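Local coordinates for protein glycine oxidase (Bacillus cereus ATCC 14579, PDB 7CYX) that binds FAD and probably oxidises glycine with molecular oxygen to glyoxylate, ammonium and hydrogen peroxide, a step that feeds thiamine diphosphate biosynthesis, at residues 109-112 against 113-117. Sequence-based numbering, arbitrary orientation.
Sequences LHIM and DWQQK
The indole of Trp-114 folds back over the preceding turn of its own helix, so that Ile-111 O lies over one face of the ring, offset toward the rim and 3.2 Å from Trp-114 CD1. A first torsion of 80° sets CG between the backbone N and the carbonyl carbon, and this turns the flat ring toward the carbonyls of the previous turn. Ile-111 CG2 adds an apolar contact, 4.4 Å from Trp-114 CE2, while the His-110 and Trp-114 side chains cross at about a right angle, His-110 CD2 lying 4.1 Å from Trp-114 CD1. On the same helix Ile-111 CG2 also lies 3.6 Å from Gln-115 OE1, the two side chains running alongside in the same direction. A branched aliphatic suits this place because its second methyl can serve both the indole and the amide.

Backbone bonds, mostly of the i to i+4 kind, hold these side chains one turn apart. Gln-115 N reaches Ile-111 O over 2.9 Å, in the carbonyl plane, and Gln-116 N binds Met-112 O at 2.8 Å. Trp-114 N binds His-110 O over a longer 3.3 Å and makes a weak i to i+3 bond to Ile-111 O, so Ile-111 O, which lies over the indole face, receives one good and one weak N-H. All this is the last part of helix 102-116, an amphipathic surface helix of the FAD-dependent oxidoreductase fold that packs on strand 123-126, an edge strand of the mixed sheet.

Leu-109 and Met-112 both touch Phe-124 of that strand, their apolar chains suiting packing against an aromatic ring. The flexible Met-112 holds CG anti to its backbone N (chi1 170°) and bends at chi3, bringing CE within 4.0 Å of Asp-113 OD1. NE2 of the buried Gln-115 makes a weak hydrogen bond to Tyr-147 OH.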
loop_
_atom_site.group_PDB
_atom_site.type_symbol
_atom_site.label_atom_id
_atom_site.label_comp_id
_atom_site.label_asym_id
_atom_site.label_seq_id
_atom_site.Cartn_x
_atom_site.Cartn_y
_atom_site.Cartn_z
ATOM N N LEU A 109 0.180 -35.603 -6.867
ATOM C CA LEU A 109 -1.066 -36.272 -7.265
ATOM C C LEU A 109 -1.779 -36.822 -6.019
ATOM O O LEU A 109 -2.988 -36.659 -5.904
ATOM C CB LEU A 109 -0.785 -37.344 -8.325
ATOM C CG LEU A 109 -0.560 -36.819 -9.749
ATOM C CD1 LEU A 109 -0.363 -37.963 -10.738
ATOM C CD2 LEU A 109 -1.716 -35.940 -10.213
ATOM N N HIS A 110 -1.018 -37.354 -5.051
ATOM C CA HIS A 110 -1.555 -37.975 -3.803
ATOM C C HIS A 110 -2.199 -36.923 -2.887
ATOM O O HIS A 110 -3.238 -37.174 -2.259
ATOM C CB HIS A 110 -0.449 -38.762 -3.075
ATOM C CG HIS A 110 -0.865 -39.384 -1.780
ATOM N ND1 HIS A 110 -1.058 -40.748 -1.643
ATOM C CD2 HIS A 110 -1.111 -38.846 -0.563
ATOM C CE1 HIS A 110 -1.408 -41.022 -0.401
ATOM N NE2 HIS A 110 -1.454 -39.870 0.283
ATOM N N ILE A 111 -1.574 -35.747 -2.796
ATOM C CA ILE A 111 -2.121 -34.680 -1.979
ATOM C C ILE A 111 -3.507 -34.334 -2.534
ATOM O O ILE A 111 -4.493 -34.330 -1.800
ATOM C CB ILE A 111 -1.193 -33.444 -1.930
ATOM C CG1 ILE A 111 0.252 -33.824 -1.583
ATOM C CG2 ILE A 111 -1.764 -32.396 -0.979
ATOM C CD1 ILE A 111 1.039 -32.776 -0.820
ATOM N N MET A 112 -3.537 -34.055 -3.840
ATOM C CA MET A 112 -4.713 -33.631 -4.581
ATOM C C MET A 112 -5.854 -34.632 -4.401
ATOM O O MET A 112 -6.985 -34.214 -4.211
ATOM C CB MET A 112 -4.412 -33.505 -6.078
ATOM C CG MET A 112 -5.652 -33.313 -6.911
ATOM S SD MET A 112 -5.269 -32.915 -8.620
ATOM C CE MET A 112 -6.262 -34.133 -9.479
ATOM N N ASP A 113 -5.537 -35.932 -4.460
ATOM C CA ASP A 113 -6.544 -36.994 -4.466
ATOM C C ASP A 113 -7.238 -37.091 -3.098
ATOM O O ASP A 113 -8.447 -37.343 -3.050
ATOM C CB ASP A 113 -5.948 -38.312 -4.966
ATOM C CG ASP A 113 -5.680 -38.314 -6.468
ATOM O OD1 ASP A 113 -6.065 -37.330 -7.146
ATOM O OD2 ASP A 113 -5.076 -39.285 -6.955
ATOM N N TRP A 114 -6.508 -36.866 -1.996
ATOM C CA TRP A 114 -7.145 -36.844 -0.666
ATOM C C TRP A 114 -7.878 -35.514 -0.459
ATOM O O TRP A 114 -8.932 -35.476 0.157
ATOM C CB TRP A 114 -6.160 -37.187 0.468
ATOM C CG TRP A 114 -5.236 -36.112 0.958
ATOM C CD1 TRP A 114 -3.881 -36.063 0.777
ATOM C CD2 TRP A 114 -5.561 -34.984 1.796
ATOM N NE1 TRP A 114 -3.346 -34.968 1.405
ATOM C CE2 TRP A 114 -4.351 -34.286 2.039
ATOM C CE3 TRP A 114 -6.749 -34.477 2.344
ATOM C CZ2 TRP A 114 -4.304 -33.117 2.796
ATOM C CZ3 TRP A 114 -6.703 -33.323 3.093
ATOM C CH2 TRP A 114 -5.494 -32.655 3.319
ATOM N N GLN A 115 -7.322 -34.431 -1.000
ATOM C CA GLN A 115 -7.893 -33.090 -0.853
ATOM C C GLN A 115 -9.271 -33.024 -1.528
ATOM O O GLN A 115 -10.242 -32.482 -0.973
ATOM C CB GLN A 115 -6.948 -32.059 -1.473
ATOM C CG GLN A 115 -6.574 -30.924 -0.532
ATOM C CD GLN A 115 -5.124 -30.512 -0.643
ATOM O OE1 GLN A 115 -4.438 -30.372 0.367
ATOM N NE2 GLN A 115 -4.647 -30.323 -1.867
ATOM N N GLN A 116 -9.337 -33.585 -2.739
ATOM C CA GLN A 116 -10.530 -33.562 -3.587
ATOM C C GLN A 116 -11.773 -34.112 -2.861
ATOM O O GLN A 116 -12.887 -33.623 -3.083
ATOM C CB GLN A 116 -10.270 -34.376 -4.855
ATOM C CG GLN A 116 -10.911 -33.774 -6.092
ATOM C CD GLN A 116 -9.911 -33.679 -7.216
ATOM O OE1 GLN A 116 -9.611 -32.586 -7.696
ATOM N NE2 GLN A 116 -9.371 -34.827 -7.616
ATOM N N LYS A 117 -11.580 -35.126 -2.009
ATOM C CA LYS A 117 -12.667 -35.775 -1.290
ATOM C C LYS A 117 -13.291 -34.831 -0.250
ATOM O O LYS A 117 -14.357 -35.146 0.266
ATOM C CB LYS A 117 -12.168 -37.058 -0.617
ATOM C CG LYS A 117 -11.807 -38.186 -1.572
ATOM C CD LYS A 117 -10.837 -39.193 -0.990
ATOM C CE LYS A 117 -10.761 -40.472 -1.797
ATOM N NZ LYS A 117 -11.984 -41.297 -1.625
#